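Local atomic coordinates of Ketoacyl_synth_N domain-containing protein (Photorhabdus luminescens subsp. laumondii, PDB entry 6SMO), a protein that probably has ketoacyl-synthase-type activity, extending acyl chains carried on an acyl carrier protein, and contributes residues to a pocket holding a polyketone chain. Residues I13-N18 against R47-F52; I23-I28 against L324-F328. All coordinates share one frame; numbering follows the deposited sequence.

Contact 1 of 2, residues I13-N18 against R47-F52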
ATOM      1  N   ILE C  13      -7.153 -18.099 -10.646  1.00 44.18           N
ATOM      2  CA  ILE C  13      -6.975 -18.314 -12.113  1.00 45.14           C
ATOM      3  C   ILE C  13      -5.490 -18.594 -12.338  1.00 45.18           C
ATOM      4  O   ILE C  13      -4.690 -17.989 -11.678  1.00 44.55           O
ATOM      5  CB  ILE C  13      -7.492 -17.136 -12.953  1.00 45.80           C
ATOM      6  CG1 ILE C  13      -6.795 -15.823 -12.608  1.00 46.02           C
ATOM      7  CG2 ILE C  13      -8.990 -17.001 -12.828  1.00 46.08           C
ATOM      8  CD1 ILE C  13      -7.093 -14.726 -13.581  1.00 46.38           C
ATOM      9  N   HIS C  14      -5.146 -19.498 -13.243  1.00 45.72           N
ATOM     10  CA  HIS C  14      -3.720 -19.861 -13.418  1.00 46.29           C
ATOM     11  C   HIS C  14      -3.507 -20.419 -14.824  1.00 47.51           C
ATOM     12  O   HIS C  14      -4.487 -20.740 -15.458  1.00 48.54           O
ATOM     13  CB  HIS C  14      -3.390 -20.877 -12.327  1.00 46.12           C
ATOM     14  CG  HIS C  14      -1.962 -21.260 -12.185  1.00 46.54           C
ATOM     15  ND1 HIS C  14      -1.505 -22.493 -12.522  1.00 46.73           N
ATOM     16  CD2 HIS C  14      -0.901 -20.602 -11.708  1.00 46.94           C
ATOM     17  CE1 HIS C  14      -0.227 -22.573 -12.288  1.00 46.88           C
ATOM     18  NE2 HIS C  14       0.158 -21.439 -11.785  1.00 46.95           N
ATOM     19  N   PRO C  15      -2.269 -20.536 -15.335  1.00 48.24           N
ATOM     20  CA  PRO C  15      -2.015 -21.130 -16.632  1.00 49.38           C
ATOM     21  C   PRO C  15      -2.582 -22.551 -16.690  1.00 50.31           C
ATOM     22  O   PRO C  15      -2.942 -22.978 -17.729  1.00 50.62           O
ATOM     23  CB  PRO C  15      -0.494 -21.226 -16.613  1.00 49.32           C
ATOM     24  CG  PRO C  15      -0.085 -19.996 -15.905  1.00 48.70           C
ATOM     25  CD  PRO C  15      -1.068 -19.945 -14.769  1.00 48.00           C
ATOM     26  N   ASP C  16      -2.513 -23.276 -15.586  1.00 50.88           N
ATOM     27  CA  ASP C  16      -3.115 -24.622 -15.459  1.00 52.46           C
ATOM     28  C   ASP C  16      -4.648 -24.544 -15.410  1.00 53.32           C
ATOM     29  O   ASP C  16      -5.267 -25.545 -15.692  1.00 55.90           O
ATOM     30  CB  ASP C  16      -2.444 -25.429 -14.352  1.00 52.77           C
ATOM     31  CG  ASP C  16      -1.043 -25.913 -14.686  1.00 52.94           C
ATOM     32  OD1 ASP C  16      -0.599 -25.702 -15.801  1.00 52.34           O
ATOM     33  OD2 ASP C  16      -0.417 -26.505 -13.816  1.00 54.00           O
ATOM     34  N   GLY C  17      -5.252 -23.469 -14.919  1.00 52.52           N
ATOM     35  CA  GLY C  17      -6.724 -23.452 -14.949  1.00 52.90           C
ATOM     36  C   GLY C  17      -7.336 -22.080 -14.751  1.00 52.65           C
ATOM     37  O   GLY C  17      -6.778 -21.296 -14.026  1.00 51.89           O
ATOM     38  N   ASN C  18      -8.537 -21.859 -15.268  1.00 53.47           N
ATOM     39  CA  ASN C  18      -9.188 -20.541 -15.091  1.00 53.58           C
ATOM     40  C   ASN C  18     -10.197 -20.596 -13.948  1.00 52.50           C
ATOM     41  O   ASN C  18     -10.922 -19.643 -13.773  1.00 51.92           O
ATOM     42  CB  ASN C  18      -9.765 -20.000 -16.389  1.00 54.95           C
ATOM     43  CG  ASN C  18      -8.705 -19.486 -17.330  1.00 56.26           C
ATOM     44  OD1 ASN C  18      -7.580 -19.207 -16.927  1.00 56.57           O
ATOM     45  ND2 ASN C  18      -9.059 -19.366 -18.596  1.00 57.13           N
ATOM     46  N   ARG C  47       4.953 -18.129 -17.674  1.00 57.58           N
ATOM     47  CA  ARG C  47       3.754 -18.845 -18.187  1.00 56.79           C
ATOM     48  C   ARG C  47       2.543 -17.905 -18.131  1.00 56.11           C
ATOM     49  O   ARG C  47       2.172 -17.488 -17.016  1.00 55.17           O
ATOM     50  CB  ARG C  47       3.493 -20.117 -17.377  1.00 56.21           C
ATOM     51  CG  ARG C  47       4.541 -21.203 -17.569  1.00 56.55           C
ATOM     52  CD  ARG C  47       4.255 -22.417 -16.707  1.00 56.37           C
ATOM     53  NE  ARG C  47       3.024 -23.093 -17.100  1.00 56.43           N
ATOM     54  CZ  ARG C  47       2.443 -24.080 -16.422  1.00 56.81           C
ATOM     55  NH1 ARG C  47       1.324 -24.619 -16.877  1.00 57.16           N
ATOM     56  NH2 ARG C  47       2.973 -24.528 -15.295  1.00 56.89           N
ATOM     57  N   THR C  48       1.962 -17.591 -19.293  1.00 55.77           N
ATOM     58  CA  THR C  48       0.751 -16.739 -19.446  1.00 55.49           C
ATOM     59  C   THR C  48      -0.500 -17.590 -19.201  1.00 54.94           C
ATOM     60  O   THR C  48      -0.370 -18.829 -19.152  1.00 53.76           O
ATOM     61  CB  THR C  48       0.708 -16.083 -20.832  1.00 56.09           C
ATOM     62  OG1 THR C  48       0.739 -17.115 -21.818  1.00 56.92           O
ATOM     63  CG2 THR C  48       1.854 -15.123 -21.063  1.00 56.39           C
ATOM     64  N   LEU C  49      -1.661 -16.943 -19.053  1.00 55.36           N
ATOM     65  CA  LEU C  49      -2.986 -17.614 -18.945  1.00 56.31           C
ATOM     66  C   LEU C  49      -3.423 -18.072 -20.341  1.00 58.82           C
ATOM     67  O   LEU C  49      -3.104 -17.368 -21.319  1.00 59.03           O
ATOM     68  CB  LEU C  49      -4.011 -16.647 -18.345  1.00 55.14           C
ATOM     69  CG  LEU C  49      -3.699 -16.113 -16.948  1.00 54.10           C
ATOM     70  CD1 LEU C  49      -4.753 -15.106 -16.518  1.00 53.72           C
ATOM     71  CD2 LEU C  49      -3.597 -17.238 -15.930  1.00 53.80           C
ATOM     72  N   SER C  50      -4.125 -19.208 -20.417  1.00 61.27           N
ATOM     73  CA  SER C  50      -4.664 -19.808 -21.667  1.00 63.58           C
ATOM     74  C   SER C  50      -6.190 -19.664 -21.694  1.00 65.77           C
ATOM     75  O   SER C  50      -6.833 -19.999 -20.677  1.00 65.89           O
ATOM     76  CB  SER C  50      -4.248 -21.250 -21.796  1.00 64.09           C
ATOM     77  OG  SER C  50      -2.836 -21.362 -21.903  1.00 64.36           O
ATOM     78  N   ASP C  51      -6.737 -19.180 -22.816  1.00 67.53           N
ATOM     79  CA  ASP C  51      -8.196 -19.040 -23.073  1.00 69.20           C
ATOM     80  C   ASP C  51      -8.827 -18.148 -21.996  1.00 69.13           C
ATOM     81  O   ASP C  51      -9.893 -18.524 -21.467  1.00 69.55           O
ATOM     82  CB  ASP C  51      -8.879 -20.411 -23.135  1.00 70.64           C
ATOM     83  CG  ASP C  51      -8.303 -21.343 -24.187  1.00 72.35           C
ATOM     84  OD1 ASP C  51      -7.881 -20.842 -25.249  1.00 73.55           O
ATOM     85  OD2 ASP C  51      -8.284 -22.565 -23.938  1.00 73.46           O
ATOM     86  N   PHE C  52      -8.192 -17.011 -21.689  1.00 69.77           N
ATOM     87  CA  PHE C  52      -8.670 -16.011 -20.696  1.00 70.41           C
ATOM     88  C   PHE C  52      -8.884 -14.657 -21.381  1.00 71.22           C
ATOM     89  O   PHE C  52      -8.019 -14.232 -22.172  1.00 69.93           O
ATOM     90  CB  PHE C  52      -7.684 -15.867 -19.534  1.00 69.32           C
ATOM     91  CG  PHE C  52      -8.116 -14.869 -18.487  1.00 68.28           C
ATOM     92  CD1 PHE C  52      -9.051 -15.213 -17.523  1.00 68.04           C
ATOM     93  CD2 PHE C  52      -7.604 -13.580 -18.477  1.00 67.40           C
ATOM     94  CE1 PHE C  52      -9.456 -14.294 -16.567  1.00 67.52           C
ATOM     95  CE2 PHE C  52      -8.010 -12.662 -17.521  1.00 67.12           C
ATOM     96  CZ  PHE C  52      -8.934 -13.021 -16.567  1.00 67.24           C
TER
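Ile13 holds CG1 in the space between its own backbone N and carbonyl carbon (chi1 59°), and the chain then runs on extended, carrying CD1 out to Leu49 CD1 and Phe52 CE1, 3.8 Å from each. Phe52 meets it with its ring swung to the far side from its backbone nitrogen, and Leu49 CD1 lies over one face of the same ring, near the rim, so the three make a small apolar cluster. Leu49's other branch works differently: CD2 comes down on the backbone where His14 joins Pro15, 3.6 Å from Pro15 N. The Pro15 ring leans on the opposing main chain, CG being 3.5 Å from Thr48 O. The polar ties lie at the two ends. Arg47 bends at chi3 to bring NH1 to Asp16 OD1 in a salt bridge, the oxygen near the guanidinium plane and the two planar groups turned 57° from each other; NH2 takes Asp311 as a second carboxylate partner. At the other end Asn18 ND2 donates to Ser50 O over 3.1 Å, a bent bond with an N-H...O angle of 136°. The polar end of His14 is held outside the contact, NE2 hydrogen-bonded to Leu310 O. Between these ties His14 N bonds to Gly17 O, and Gly17 N returns a weak bond to His14 O, closing a compact turn. This is a meeting of two loops that leave strands 5-13 and 46-47, which both pair with strand 218-229, with helix 68-84 against Ile13 and Leu49, in a thiolase-type fold.

Contact 2 of 2, residues I23-I28 against L324-F328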
ATOM      1  N   ILE C  23      -7.759 -26.172 -11.812  1.00 56.82           N
ATOM      2  CA  ILE C  23      -6.376 -26.108 -11.247  1.00 57.21           C
ATOM      3  C   ILE C  23      -6.138 -27.349 -10.376  1.00 59.05           C
ATOM      4  O   ILE C  23      -5.091 -28.000 -10.560  1.00 59.30           O
ATOM      5  CB  ILE C  23      -6.148 -24.799 -10.458  1.00 56.34           C
ATOM      6  CG1 ILE C  23      -6.293 -23.560 -11.347  1.00 55.55           C
ATOM      7  CG2 ILE C  23      -4.797 -24.816  -9.756  1.00 56.23           C
ATOM      8  CD1 ILE C  23      -6.583 -22.287 -10.587  1.00 55.12           C
ATOM      9  N   LYS C  24      -7.077 -27.658  -9.472  1.00 60.14           N
ATOM     10  CA  LYS C  24      -6.957 -28.757  -8.472  1.00 61.02           C
ATOM     11  C   LYS C  24      -6.842 -30.109  -9.188  1.00 61.58           C
ATOM     12  O   LYS C  24      -6.035 -30.942  -8.736  1.00 62.13           O
ATOM     13  CB  LYS C  24      -8.146 -28.753  -7.504  1.00 61.20           C
ATOM     14  CG  LYS C  24      -7.947 -29.594  -6.250  1.00 61.54           C
ATOM     15  CD  LYS C  24      -9.024 -29.398  -5.203  1.00 62.66           C
ATOM     16  CE  LYS C  24     -10.290 -30.178  -5.493  1.00 64.18           C
ATOM     17  NZ  LYS C  24     -10.154 -31.605  -5.116  1.00 65.26           N
ATOM     18  N   SER C  25      -7.617 -30.315 -10.260  1.00 62.40           N
ATOM     19  CA  SER C  25      -7.638 -31.565 -11.068  1.00 63.22           C
ATOM     20  C   SER C  25      -6.298 -31.758 -11.791  1.00 64.08           C
ATOM     21  O   SER C  25      -5.891 -32.924 -11.965  1.00 64.26           O
ATOM     22  CB  SER C  25      -8.790 -31.567 -12.042  1.00 63.40           C
ATOM     23  OG  SER C  25      -8.704 -30.468 -12.935  1.00 63.53           O
ATOM     24  N   LYS C  26      -5.641 -30.663 -12.191  1.00 64.34           N
ATOM     25  CA  LYS C  26      -4.367 -30.683 -12.962  1.00 65.86           C
ATOM     26  C   LYS C  26      -3.199 -31.030 -12.030  1.00 65.79           C
ATOM     27  O   LYS C  26      -2.388 -31.898 -12.409  1.00 65.63           O
ATOM     28  CB  LYS C  26      -4.126 -29.338 -13.654  1.00 66.50           C
ATOM     29  CG  LYS C  26      -3.075 -29.358 -14.758  1.00 67.82           C
ATOM     30  CD  LYS C  26      -3.564 -29.973 -16.052  1.00 70.08           C
ATOM     31  CE  LYS C  26      -2.510 -29.977 -17.140  1.00 71.47           C
ATOM     32  NZ  LYS C  26      -3.031 -30.543 -18.406  1.00 72.84           N
ATOM     33  N   VAL C  27      -3.110 -30.374 -10.867  1.00 65.93           N
ATOM     34  CA  VAL C  27      -1.975 -30.523  -9.904  1.00 66.97           C
ATOM     35  C   VAL C  27      -1.973 -31.945  -9.325  1.00 68.46           C
ATOM     36  O   VAL C  27      -0.868 -32.484  -9.125  1.00 69.55           O
ATOM     37  CB  VAL C  27      -1.994 -29.454  -8.790  1.00 66.16           C
ATOM     38  CG1 VAL C  27      -1.778 -28.056  -9.351  1.00 65.55           C
ATOM     39  CG2 VAL C  27      -3.258 -29.502  -7.944  1.00 66.24           C
ATOM     40  N   ILE C  28      -3.151 -32.526  -9.069  1.00 69.26           N
ATOM     41  CA  ILE C  28      -3.306 -33.928  -8.570  1.00 71.70           C
ATOM     42  C   ILE C  28      -2.781 -34.890  -9.644  1.00 73.15           C
ATOM     43  O   ILE C  28      -2.075 -35.850  -9.277  1.00 73.93           O
ATOM     44  CB  ILE C  28      -4.767 -34.235  -8.174  1.00 71.82           C
ATOM     45  CG1 ILE C  28      -5.189 -33.446  -6.931  1.00 71.34           C
ATOM     46  CG2 ILE C  28      -4.979 -35.730  -7.981  1.00 72.25           C
ATOM     47  CD1 ILE C  28      -6.683 -33.409  -6.694  1.00 71.40           C
ATOM     48  N   LEU C 324      -6.230 -24.168  -2.718  1.00 42.80           N
ATOM     49  CA  LEU C 324      -6.247 -25.639  -2.967  1.00 43.84           C
ATOM     50  C   LEU C 324      -6.504 -26.386  -1.651  1.00 44.34           C
ATOM     51  O   LEU C 324      -7.370 -27.282  -1.647  1.00 44.38           O
ATOM     52  CB  LEU C 324      -4.918 -26.072  -3.597  1.00 44.21           C
ATOM     53  CG  LEU C 324      -4.906 -26.193  -5.122  1.00 44.95           C
ATOM     54  CD1 LEU C 324      -5.466 -24.947  -5.791  1.00 44.93           C
ATOM     55  CD2 LEU C 324      -3.498 -26.475  -5.625  1.00 45.43           C
ATOM     56  N   ALA C 325      -5.778 -26.028  -0.584  1.00 44.61           N
ATOM     57  CA  ALA C 325      -5.844 -26.672   0.752  1.00 45.28           C
ATOM     58  C   ALA C 325      -7.270 -26.587   1.310  1.00 45.80           C
ATOM     59  O   ALA C 325      -7.715 -27.570   1.934  1.00 45.61           O
ATOM     60  CB  ALA C 325      -4.848 -26.030   1.687  1.00 44.85           C
ATOM     61  N   SER C 326      -7.953 -25.457   1.093  1.00 46.67           N
ATOM     62  CA  SER C 326      -9.361 -25.210   1.506  1.00 47.63           C
ATOM     63  C   SER C 326     -10.306 -26.152   0.747  1.00 49.22           C
ATOM     64  O   SER C 326     -11.259 -26.656   1.374  1.00 50.01           O
ATOM     65  CB  SER C 326      -9.745 -23.767   1.300  1.00 46.93           C
ATOM     66  OG  SER C 326      -8.957 -22.912   2.116  1.00 46.30           O
ATOM     67  N   SER C 327     -10.049 -26.374  -0.547  1.00 50.27           N
ATOM     68  CA  SER C 327     -10.840 -27.267  -1.436  1.00 52.23           C
ATOM     69  C   SER C 327     -10.657 -28.731  -1.015  1.00 54.11           C
ATOM     70  O   SER C 327     -11.659 -29.473  -1.028  1.00 56.09           O
ATOM     71  CB  SER C 327     -10.474 -27.065  -2.886  1.00 52.34           C
ATOM     72  OG  SER C 327     -10.752 -25.735  -3.299  1.00 52.83           O
ATOM     73  N   PHE C 328      -9.429 -29.125  -0.658  1.00 54.71           N
ATOM     74  CA  PHE C 328      -9.070 -30.499  -0.211  1.00 56.12           C
ATOM     75  C   PHE C 328      -9.807 -30.836   1.092  1.00 56.12           C
ATOM     76  O   PHE C 328     -10.356 -31.951   1.191  1.00 56.38           O
ATOM     77  CB  PHE C 328      -7.554 -30.651  -0.041  1.00 57.11           C
ATOM     78  CG  PHE C 328      -6.805 -31.008  -1.302  1.00 58.78           C
ATOM     79  CD1 PHE C 328      -6.999 -32.237  -1.916  1.00 60.00           C
ATOM     80  CD2 PHE C 328      -5.894 -30.128  -1.868  1.00 59.33           C
ATOM     81  CE1 PHE C 328      -6.310 -32.571  -3.073  1.00 61.16           C
ATOM     82  CE2 PHE C 328      -5.204 -30.463  -3.025  1.00 60.11           C
ATOM     83  CZ  PHE C 328      -5.413 -31.684  -3.625  1.00 60.95           C
TER
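A crosswise helix pair, helix 20-31 against helix 319-329, brings Lys24, Val27 and Ile28 onto Leu324, Ser327 and Phe328; the local axes pass 11.1 Å apart at 90°. Leu324 divides its two methyls between Val27 and Ile23. Its CD2 meets Val27 CG2 tip to tip at 3.8 Å, while CD1 reaches Ile23 CG2 at 4.0 Å, with those two side chains crossing at about a right angle. In this thiolase-type fold helix 319-329 packs against sheet strands: Ser326 and Ser327 touch Val10 of strand 5-13, whereas Ala325 and Phe328 touch Ile352 of strand 351-356. Lys24 starts with CG trans to the backbone N (chi1 -165°), then curls at chi3 and chi4. That course lays CD 3.6 Å from Ser327 CB and sets CG over one face of the Phe328 ring. NZ lies 4.8 Å from the centroid of that ring, an off-centre cation-pi contact, and also has a weak hydrogen bond to Ser332 O. The Ile28 and Phe328 side chains run toward each other from opposite directions, Ile28 CD1 lying 3.7 Å from Phe328 CE1, on the same side of the ring plane as Lys24.

Contacts 1 and 2 interleave along the chain: the turn of 13-18 leads straight into helix 20-31, while their partners come later, and the centres of the two contacts are 15 Å apart. Ile23 is the joint: its CG1 lies 3.5 Å from Gly17 O and its CD1 packs 3.9 Å from His14 CB, while its CG2 branch serves contact 2. A second touch is Asp16 CB on Lys26 CG, at 4.0 Å. Thus 47-52 packs on the turn and 324-328 on the helix that follows it. None of the pocket residues for the polyketone, Val129, Ala130, Trp133 and Phe134, belongs to either contact; both are framework packing.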